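Local coordinates for hypothetical protein SpyM3_0169 (PDB 1PG6) that is of unknown function but belongs to the AIM24 (mitochondrial biogenesis) family of the cupin clan and carries bound calcium ions, at residues A[34-40]-A[81-87]; A[42-47]-A[91-96]; A[99-104]-A[160-166]. The contacts are given in a common frame with arbitrary orientation. Residues are numbered along the deposited sequence.

How the contacts relate
Contacts 1 and 3 belong to one six-stranded antiparallel sheet, ordered 50-53, 82-87, 35-39, 120-124, 156-161, 103-108: contact 1 joins its second and third strands, contact 3 its last two, with centres about 19 Å apart and the Q39 side chain touching that of N161. Contact 2 lies in a separate four-stranded sheet, its centre about 10 Å from that of contact 1, and the two pack through L38 on L95 and A85 on L93. The chain alternates between them (34-40, 42-47, 81-87, 91-96), passing twice from the larger sheet to the smaller, and the sheets pack face to face there, consistent with a sandwich. Residues 99-104 then open contact 3, about 18 Å from contact 2 between centres.

Contact 1 of 3, residues A[34-40]-A[81-87]; sequences GSVYLQQ and FITQAMS
Six backbone hydrogen bonds join residues 34-40 to residues 81-87. L38 N gives to T83 O at 2.7 Å and T83 N returns to L38 O at 2.9 Å; A85 N gives to V36 O at 2.9 Å and V36 N to A85 O at 3.1 Å. Q40 N to F81 O (2.8 Å) and S87 N to G34 O (3.0 Å) close the two ends. V36-A85 and L38-T83 are thus the hydrogen-bonded pairs, while S35-M86, Y37-Q84 and Q39-I82 are non-hydrogen-bonded, with CA-CA separations of 4.5, 4.4 and 5.0 Å. The CA-H groups of these latter pairs point at carbonyls of the neighbouring hydrogen-bonded pairs, as in S35 CA to A85 O at 3.1 Å. Strands 35-39 and 82-87 are extended (Y37 at phi/psi -86/141, facing Q84 at -133/134) and run antiparallel at 147°, their axes 4.5 Å apart at closest approach.

On the face bearing Y37, the tyrosine takes chi1 m and Q84 chi1 t, which puts Q84 NE2 over one face of the ring, 3.1 Å from Y37 CZ. Y37 CB packs on I82 CG2 at 3.8 Å. On the other face, L38 with chi1 p brings CD2 to 3.7 Å from A85 CB. L38 and A85 rest there on L95 and L93 of strand 91-95. Strand 35-39 is further bonded to 120-124 and 82-87 to 50-53, so this is an interior pair of the six-stranded antiparallel sheet, packed against the four-stranded sheet, consistent with the double-stranded beta-helix (jelly-roll) architecture of the cupin clan.

Contact 2 of 3, residues A[42-47]-A[91-96]; sequences SMVYHT and GKLALA. With CA (calcium ion), chain C.
G91 begins the second strand next to T47, its CA 3.4 Å from T47 OG1. That hydroxyl accepts the next amide, K92 N, at 3.0 Å, and K92 O receives T47 N at 2.9 Å, so T47 closes this end with backbone and side chain together; H46 ND1 bonds to T47 O at 2.9 Å within its own segment. L93 faces H46 in a non-hydrogen-bonded pair with CA atoms only 3.9 Å apart and CB atoms at 3.6 Å. L93 CD1 also meets the selenomethionine methyl M43 CE at 3.6 Å.

A94 is the pivot: its N bonds to Y45 O at 2.9 Å, but its O accepts V44 N at 2.8 Å, so V44 and Y45 both stand opposite one residue. This is a classic beta bulge, with V44 at phi/psi -108/-44 and Y45 at -167/163, and it shifts the register by one in an antiparallel pair (160° between strands 43-46 and 91-95, axes 4.6 Å apart). Strand 43-46 is an outer strand of the four-stranded sheet, while 91-95 is also bonded to 26-30. Y45, chi1 p, lays its ring over A94 CB, a CH-pi contact 3.7 Å from the centroid and 19° off the normal.

L95 pairs with M43 (CA-CA 4.7 Å), and L95 CD2 lies 4.3 Å from M43 SE. M43 O binds a calcium ion at 2.5 Å, which G41 and a water also coordinate. At A96, N bonds to S42 O at 2.8 Å, and CB packs against V44 CG2 at 3.5 Å.

Contact 3 of 3, residues A[99-104]-A[160-166]; sequences TPGQIV and ANSFGSI. With CA (calcium ion), chain B.
This is a calcium-bound end of an antiparallel strand pair, at the outer edge of the six-stranded sheet, where 103-108 meets 156-161. V104 N to A160 O and A160 N to V104 O, both 2.9 Å, define the hydrogen-bonded pair; I103-N161 follows as a non-hydrogen-bonded one, CA-CA 4.4 Å. S162 N reaches Q102 O at 3.0 Å. Beyond it regular pairing stops: Q102 N gives to S162 OG (3.1 Å), which donates to G164 O (2.8 Å), and G164 N gives to P100 O (2.9 Å). G164 at phi/psi 97/-165 and G101, where a CB would strike S162 O, both need glycine. Calcium takes T99 O (2.5 Å), T99 OG1 (2.6 Å), N161 OD1 (2.7 Å), S162 O (2.5 Å) and a water (2.5 Å) that donates to Q102 O. N161 ND2 bonds to G118 O. No carboxylate is among the ion's protein ligands in this chain; the metal bridges the two segments through neutral carbonyl, hydroxyl and amide oxygens.

Contact 1 of 3, residues A[34-40]-A[81-87]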
loop_
_atom_site.group_PDB
_atom_site.type_symbol
_atom_site.label_atom_id
_atom_site.label_comp_id
_atom_site.label_asym_id
_atom_site.label_seq_id
_atom_site.Cartn_x
_atom_site.Cartn_y
_atom_site.Cartn_z
ATOM N N GLY A 34 9.960 -9.747 17.213
ATOM C CA GLY A 34 8.936 -9.429 16.231
ATOM C C GLY A 34 9.314 -8.268 15.331
ATOM O O GLY A 34 10.079 -7.387 15.726
ATOM N N SER A 35 8.780 -8.260 14.114
ATOM C CA SER A 35 9.080 -7.190 13.172
ATOM C C SER A 35 7.877 -6.848 12.310
ATOM O O SER A 35 6.889 -7.582 12.268
ATOM C CB SER A 35 10.236 -7.595 12.257
ATOM O OG SER A 35 9.827 -8.604 11.353
ATOM N N VAL A 36 7.977 -5.726 11.612
ATOM C CA VAL A 36 6.904 -5.292 10.738
ATOM C C VAL A 36 7.441 -4.388 9.646
ATOM O O VAL A 36 8.321 -3.559 9.888
ATOM C CB VAL A 36 5.815 -4.533 11.530
ATOM C CG1 VAL A 36 6.425 -3.348 12.260
ATOM C CG2 VAL A 36 4.714 -4.075 10.594
ATOM N N TYR A 37 6.919 -4.573 8.439
ATOM C CA TYR A 37 7.299 -3.750 7.299
ATOM C C TYR A 37 6.389 -2.530 7.373
ATOM O O TYR A 37 5.207 -2.661 7.696
ATOM C CB TYR A 37 7.034 -4.471 5.976
ATOM C CG TYR A 37 7.822 -5.741 5.756
ATOM C CD1 TYR A 37 7.332 -6.977 6.184
ATOM C CD2 TYR A 37 9.052 -5.709 5.101
ATOM C CE1 TYR A 37 8.050 -8.153 5.957
ATOM C CE2 TYR A 37 9.776 -6.877 4.873
ATOM C CZ TYR A 37 9.273 -8.091 5.299
ATOM O OH TYR A 37 9.988 -9.247 5.060
ATOM N N LEU A 38 6.923 -1.354 7.064
ATOM C CA LEU A 38 6.110 -0.144 7.117
ATOM C C LEU A 38 6.398 0.858 6.012
ATOM O O LEU A 38 7.509 0.932 5.479
ATOM C CB LEU A 38 6.275 0.558 8.468
ATOM C CG LEU A 38 7.703 0.908 8.884
ATOM C CD1 LEU A 38 7.802 2.365 9.311
ATOM C CD2 LEU A 38 8.116 -0.014 10.021
ATOM N N GLN A 39 5.366 1.618 5.674
ATOM C CA GLN A 39 5.444 2.667 4.669
ATOM C C GLN A 39 6.552 3.623 5.099
ATOM O O GLN A 39 6.558 4.100 6.232
ATOM C CB GLN A 39 4.102 3.400 4.622
ATOM C CG GLN A 39 4.059 4.655 3.778
ATOM C CD GLN A 39 2.736 5.386 3.934
ATOM O OE1 GLN A 39 1.727 5.004 3.337
ATOM N NE2 GLN A 39 2.728 6.427 4.764
ATOM N N GLN A 40 7.494 3.895 4.202
ATOM C CA GLN A 40 8.592 4.785 4.546
ATOM C C GLN A 40 8.056 6.091 5.116
ATOM O O GLN A 40 7.152 6.699 4.548
ATOM C CB GLN A 40 9.450 5.093 3.319
ATOM C CG GLN A 40 10.708 5.867 3.667
ATOM C CD GLN A 40 11.375 6.497 2.462
ATOM O OE1 GLN A 40 12.530 6.913 2.530
ATOM N NE2 GLN A 40 10.645 6.584 1.355
ATOM N N PHE A 81 10.820 2.110 -0.662
ATOM C CA PHE A 81 9.949 2.955 0.148
ATOM C C PHE A 81 9.261 2.192 1.271
ATOM O O PHE A 81 8.235 2.623 1.801
ATOM C CB PHE A 81 8.920 3.640 -0.746
ATOM C CG PHE A 81 9.532 4.336 -1.925
ATOM C CD1 PHE A 81 9.688 3.673 -3.137
ATOM C CD2 PHE A 81 10.012 5.636 -1.808
ATOM C CE1 PHE A 81 10.311 4.293 -4.218
ATOM C CE2 PHE A 81 10.638 6.267 -2.881
ATOM C CZ PHE A 81 10.789 5.592 -4.089
ATOM N N ILE A 82 9.841 1.051 1.624
ATOM C CA ILE A 82 9.325 0.227 2.704
ATOM C C ILE A 82 10.473 -0.059 3.665
ATOM O O ILE A 82 11.536 -0.529 3.256
ATOM C CB ILE A 82 8.754 -1.110 2.186
ATOM C CG1 ILE A 82 7.539 -0.843 1.293
ATOM C CG2 ILE A 82 8.364 -1.997 3.363
ATOM C CD1 ILE A 82 6.894 -2.100 0.729
ATOM N N THR A 83 10.261 0.251 4.938
ATOM C CA THR A 83 11.274 0.018 5.955
ATOM C C THR A 83 10.783 -1.062 6.904
ATOM O O THR A 83 9.632 -1.495 6.825
ATOM C CB THR A 83 11.581 1.308 6.747
ATOM O OG1 THR A 83 10.379 1.804 7.345
ATOM C CG2 THR A 83 12.147 2.369 5.821
ATOM N N GLN A 84 11.652 -1.513 7.798
ATOM C CA GLN A 84 11.250 -2.553 8.733
ATOM C C GLN A 84 11.665 -2.217 10.152
ATOM O O GLN A 84 12.791 -1.787 10.398
ATOM C CB GLN A 84 11.838 -3.899 8.303
ATOM C CG GLN A 84 11.279 -5.092 9.067
ATOM C CD GLN A 84 11.460 -6.404 8.317
ATOM O OE1 GLN A 84 12.577 -6.791 7.976
ATOM N NE2 GLN A 84 10.353 -7.093 8.060
ATOM N N ALA A 85 10.736 -2.407 11.081
ATOM C CA ALA A 85 10.986 -2.135 12.487
ATOM C C ALA A 85 11.155 -3.458 13.223
ATOM O O ALA A 85 10.354 -4.376 13.049
ATOM C CB ALA A 85 9.824 -1.351 13.078
HETATM N N MSE A 86 12.215 -3.558 14.021
HETATM C CA MSE A 86 12.490 -4.767 14.796
HETATM C C MSE A 86 12.430 -4.463 16.286
HETATM O O MSE A 86 12.835 -3.387 16.724
HETATM C CB MSE A 86 13.869 -5.337 14.450
HETATM C CG MSE A 86 13.912 -6.154 13.171
HETATM SE SE MSE A 86 13.792 -5.103 11.564
HETATM C CE MSE A 86 15.636 -5.240 10.992
ATOM N N SER A 87 11.935 -5.420 17.062
ATOM C CA SER A 87 11.812 -5.242 18.502
ATOM C C SER A 87 12.693 -6.199 19.300
ATOM O O SER A 87 12.760 -7.395 19.010
ATOM C CB SER A 87 10.351 -5.427 18.922
ATOM O OG SER A 87 10.167 -5.139 20.296
#

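Contact 2 of 3, residues A[42-47]-A[91-96]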
loop_
_atom_site.group_PDB
_atom_site.type_symbol
_atom_site.label_atom_id
_atom_site.label_comp_id
_atom_site.label_asym_id
_atom_site.label_seq_id
_atom_site.Cartn_x
_atom_site.Cartn_y
_atom_site.Cartn_z
ATOM N N SER A 42 6.278 6.538 7.817
ATOM C CA SER A 42 5.026 6.459 8.577
ATOM C C SER A 42 5.191 6.400 10.091
ATOM O O SER A 42 4.218 6.527 10.835
ATOM C CB SER A 42 4.180 5.266 8.107
ATOM O OG SER A 42 4.822 4.031 8.377
HETATM N N MSE A 43 6.420 6.222 10.562
HETATM C CA MSE A 43 6.662 6.159 12.003
HETATM C C MSE A 43 6.294 7.465 12.722
HETATM O O MSE A 43 6.637 8.536 12.259
HETATM C CB MSE A 43 8.141 5.854 12.252
HETATM C CG MSE A 43 8.497 5.752 13.712
HETATM SE SE MSE A 43 7.789 4.151 14.474
HETATM C CE MSE A 43 9.220 2.977 13.897
ATOM N N VAL A 44 5.592 7.382 13.847
ATOM C CA VAL A 44 5.247 8.582 14.609
ATOM C C VAL A 44 6.107 8.565 15.865
ATOM O O VAL A 44 6.673 9.581 16.266
ATOM C CB VAL A 44 3.762 8.604 15.010
ATOM C CG1 VAL A 44 3.460 9.840 15.847
ATOM C CG2 VAL A 44 2.902 8.589 13.749
ATOM N N TYR A 45 6.202 7.390 16.476
ATOM C CA TYR A 45 7.021 7.199 17.661
ATOM C C TYR A 45 7.184 5.714 17.950
ATOM O O TYR A 45 6.442 4.880 17.431
ATOM C CB TYR A 45 6.432 7.927 18.880
ATOM C CG TYR A 45 5.081 7.447 19.365
ATOM C CD1 TYR A 45 3.914 8.140 19.034
ATOM C CD2 TYR A 45 4.972 6.330 20.192
ATOM C CE1 TYR A 45 2.669 7.738 19.522
ATOM C CE2 TYR A 45 3.731 5.918 20.684
ATOM C CZ TYR A 45 2.588 6.626 20.347
ATOM O OH TYR A 45 1.361 6.226 20.837
ATOM N N HIS A 46 8.174 5.382 18.768
ATOM C CA HIS A 46 8.421 3.991 19.104
ATOM C C HIS A 46 9.250 3.899 20.374
ATOM O O HIS A 46 9.967 4.837 20.720
ATOM C CB HIS A 46 9.145 3.303 17.943
ATOM C CG HIS A 46 10.501 3.871 17.648
ATOM N ND1 HIS A 46 11.624 3.522 18.367
ATOM C CD2 HIS A 46 10.908 4.771 16.725
ATOM C CE1 HIS A 46 12.667 4.185 17.897
ATOM N NE2 HIS A 46 12.260 4.949 16.901
ATOM N N THR A 47 9.141 2.777 21.075
ATOM C CA THR A 47 9.901 2.592 22.303
ATOM C C THR A 47 11.374 2.400 21.967
ATOM O O THR A 47 11.725 2.039 20.844
ATOM C CB THR A 47 9.384 1.384 23.109
ATOM O OG1 THR A 47 9.265 0.246 22.249
ATOM C CG2 THR A 47 8.030 1.701 23.727
ATOM N N GLY A 91 7.999 -4.371 22.599
ATOM C CA GLY A 91 8.098 -2.994 22.153
ATOM C C GLY A 91 6.822 -2.436 21.554
ATOM O O GLY A 91 5.892 -3.179 21.243
ATOM N N LYS A 92 6.786 -1.119 21.384
ATOM C CA LYS A 92 5.619 -0.454 20.827
ATOM C C LYS A 92 6.003 0.617 19.818
ATOM O O LYS A 92 7.084 1.197 19.886
ATOM C CB LYS A 92 4.801 0.203 21.944
ATOM C CG LYS A 92 4.294 -0.745 23.014
ATOM C CD LYS A 92 3.524 0.018 24.082
ATOM C CE LYS A 92 3.066 -0.899 25.208
ATOM N NZ LYS A 92 2.307 -0.147 26.248
ATOM N N LEU A 93 5.114 0.870 18.867
ATOM C CA LEU A 93 5.359 1.911 17.885
ATOM C C LEU A 93 4.011 2.345 17.341
ATOM O O LEU A 93 3.025 1.616 17.447
ATOM C CB LEU A 93 6.268 1.425 16.752
ATOM C CG LEU A 93 5.768 0.424 15.715
ATOM C CD1 LEU A 93 6.610 0.554 14.450
ATOM C CD2 LEU A 93 5.835 -0.993 16.263
ATOM N N ALA A 94 3.966 3.543 16.778
ATOM C CA ALA A 94 2.729 4.068 16.223
ATOM C C ALA A 94 3.027 4.569 14.823
ATOM O O ALA A 94 4.062 5.192 14.593
ATOM C CB ALA A 94 2.202 5.209 17.098
ATOM N N LEU A 95 2.120 4.283 13.897
ATOM C CA LEU A 95 2.275 4.693 12.507
ATOM C C LEU A 95 1.140 5.600 12.080
ATOM O O LEU A 95 0.033 5.526 12.617
ATOM C CB LEU A 95 2.254 3.478 11.579
ATOM C CG LEU A 95 3.215 2.326 11.850
ATOM C CD1 LEU A 95 3.014 1.239 10.786
ATOM C CD2 LEU A 95 4.637 2.852 11.845
ATOM N N ALA A 96 1.422 6.444 11.095
ATOM C CA ALA A 96 0.426 7.347 10.547
ATOM C C ALA A 96 0.497 7.269 9.026
ATOM O O ALA A 96 1.585 7.308 8.450
ATOM C CB ALA A 96 0.709 8.777 11.003
HETATM CA CA CA C . 7.307 9.915 10.328
HETATM O O HOH W 1 8.509 11.376 8.646
#

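Contact 3 of 3, residues A[99-104]-A[160-166]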
loop_
_atom_site.group_PDB
_atom_site.type_symbol
_atom_site.label_atom_id
_atom_site.label_comp_id
_atom_site.label_asym_id
_atom_site.label_seq_id
_atom_site.Cartn_x
_atom_site.Cartn_y
_atom_site.Cartn_z
ATOM N N THR A 99 -1.502 9.962 3.802
ATOM C CA THR A 99 -2.606 10.706 3.197
ATOM C C THR A 99 -3.839 10.684 4.101
ATOM O O THR A 99 -4.056 9.732 4.851
ATOM C CB THR A 99 -3.002 10.142 1.797
ATOM O OG1 THR A 99 -3.404 8.776 1.911
ATOM C CG2 THR A 99 -1.837 10.217 0.836
ATOM N N PRO A 100 -4.652 11.750 4.060
ATOM C CA PRO A 100 -5.862 11.826 4.887
ATOM C C PRO A 100 -6.849 10.747 4.465
ATOM O O PRO A 100 -7.269 10.708 3.311
ATOM C CB PRO A 100 -6.412 13.217 4.583
ATOM C CG PRO A 100 -5.198 13.990 4.127
ATOM C CD PRO A 100 -4.445 12.999 3.308
ATOM N N GLY A 101 -7.226 9.866 5.386
ATOM C CA GLY A 101 -8.167 8.826 5.018
ATOM C C GLY A 101 -8.414 7.813 6.111
ATOM O O GLY A 101 -8.480 8.162 7.284
ATOM N N GLN A 102 -8.538 6.552 5.715
ATOM C CA GLN A 102 -8.806 5.469 6.646
ATOM C C GLN A 102 -7.765 4.364 6.519
ATOM O O GLN A 102 -6.922 4.383 5.621
ATOM C CB GLN A 102 -10.201 4.877 6.387
ATOM C CG GLN A 102 -11.367 5.840 6.690
ATOM C CD GLN A 102 -12.741 5.231 6.406
ATOM O OE1 GLN A 102 -13.710 5.473 7.134
ATOM N NE2 GLN A 102 -12.830 4.455 5.341
ATOM N N ILE A 103 -7.828 3.416 7.444
ATOM C CA ILE A 103 -6.926 2.274 7.453
ATOM C C ILE A 103 -7.795 1.030 7.527
ATOM O O ILE A 103 -8.808 1.015 8.224
ATOM C CB ILE A 103 -5.986 2.296 8.687
ATOM C CG1 ILE A 103 -5.073 3.523 8.621
ATOM C CG2 ILE A 103 -5.148 1.016 8.738
ATOM C CD1 ILE A 103 -4.246 3.743 9.882
ATOM N N VAL A 104 -7.414 -0.005 6.790
ATOM C CA VAL A 104 -8.157 -1.254 6.813
ATOM C C VAL A 104 -7.153 -2.374 7.048
ATOM O O VAL A 104 -6.078 -2.390 6.446
ATOM C CB VAL A 104 -8.928 -1.488 5.479
ATOM C CG1 VAL A 104 -7.971 -1.468 4.297
ATOM C CG2 VAL A 104 -9.691 -2.799 5.536
ATOM N N ALA A 160 -3.717 -1.546 4.991
ATOM C CA ALA A 160 -3.771 -0.718 3.794
ATOM C C ALA A 160 -4.388 0.617 4.200
ATOM O O ALA A 160 -5.158 0.678 5.158
ATOM C CB ALA A 160 -4.622 -1.389 2.719
ATOM N N ASN A 161 -4.045 1.683 3.486
ATOM C CA ASN A 161 -4.567 3.011 3.817
ATOM C C ASN A 161 -5.156 3.673 2.575
ATOM O O ASN A 161 -4.701 3.431 1.465
ATOM C CB ASN A 161 -3.432 3.876 4.363
ATOM C CG ASN A 161 -2.537 4.396 3.263
ATOM O OD1 ASN A 161 -2.804 5.451 2.689
ATOM N ND2 ASN A 161 -1.497 3.650 2.936
ATOM N N SER A 162 -6.153 4.530 2.773
ATOM C CA SER A 162 -6.789 5.218 1.652
ATOM C C SER A 162 -6.666 6.723 1.723
ATOM O O SER A 162 -6.398 7.287 2.776
ATOM C CB SER A 162 -8.285 4.912 1.636
ATOM O OG SER A 162 -8.885 5.459 2.807
ATOM N N PHE A 163 -6.863 7.365 0.579
ATOM C CA PHE A 163 -6.930 8.817 0.520
ATOM C C PHE A 163 -8.454 8.943 0.367
ATOM O O PHE A 163 -9.028 8.535 -0.647
ATOM C CB PHE A 163 -6.240 9.371 -0.723
ATOM C CG PHE A 163 -6.420 10.857 -0.900
ATOM C CD1 PHE A 163 -6.346 11.724 0.194
ATOM C CD2 PHE A 163 -6.642 11.396 -2.161
ATOM C CE1 PHE A 163 -6.494 13.106 0.026
ATOM C CE2 PHE A 163 -6.791 12.782 -2.343
ATOM C CZ PHE A 163 -6.717 13.637 -1.250
ATOM N N GLY A 164 -9.113 9.487 1.381
ATOM C CA GLY A 164 -10.557 9.588 1.336
ATOM C C GLY A 164 -11.132 8.411 2.109
ATOM O O GLY A 164 -10.413 7.748 2.863
ATOM N N SER A 165 -12.425 8.154 1.931
ATOM C CA SER A 165 -13.108 7.063 2.628
ATOM C C SER A 165 -13.087 5.771 1.819
ATOM O O SER A 165 -13.040 5.809 0.591
ATOM C CB SER A 165 -14.555 7.457 2.935
ATOM O OG SER A 165 -14.607 8.626 3.758
ATOM N N ILE A 166 -13.137 4.639 2.520
ATOM C CA ILE A 166 -13.097 3.314 1.893
ATOM C C ILE A 166 -14.442 2.631 1.726
ATOM O O ILE A 166 -15.282 2.651 2.628
ATOM C CB ILE A 166 -12.195 2.343 2.703
ATOM C CG1 ILE A 166 -10.755 2.845 2.689
ATOM C CG2 ILE A 166 -12.278 0.918 2.121
ATOM C CD1 ILE A 166 -9.827 2.060 3.626
HETATM CA CA CA B . -4.207 7.370 3.917
HETATM O O HOH W 2 -2.987 7.084 -0.129
HETATM O O HOH W 3 -5.399 6.865 6.051
#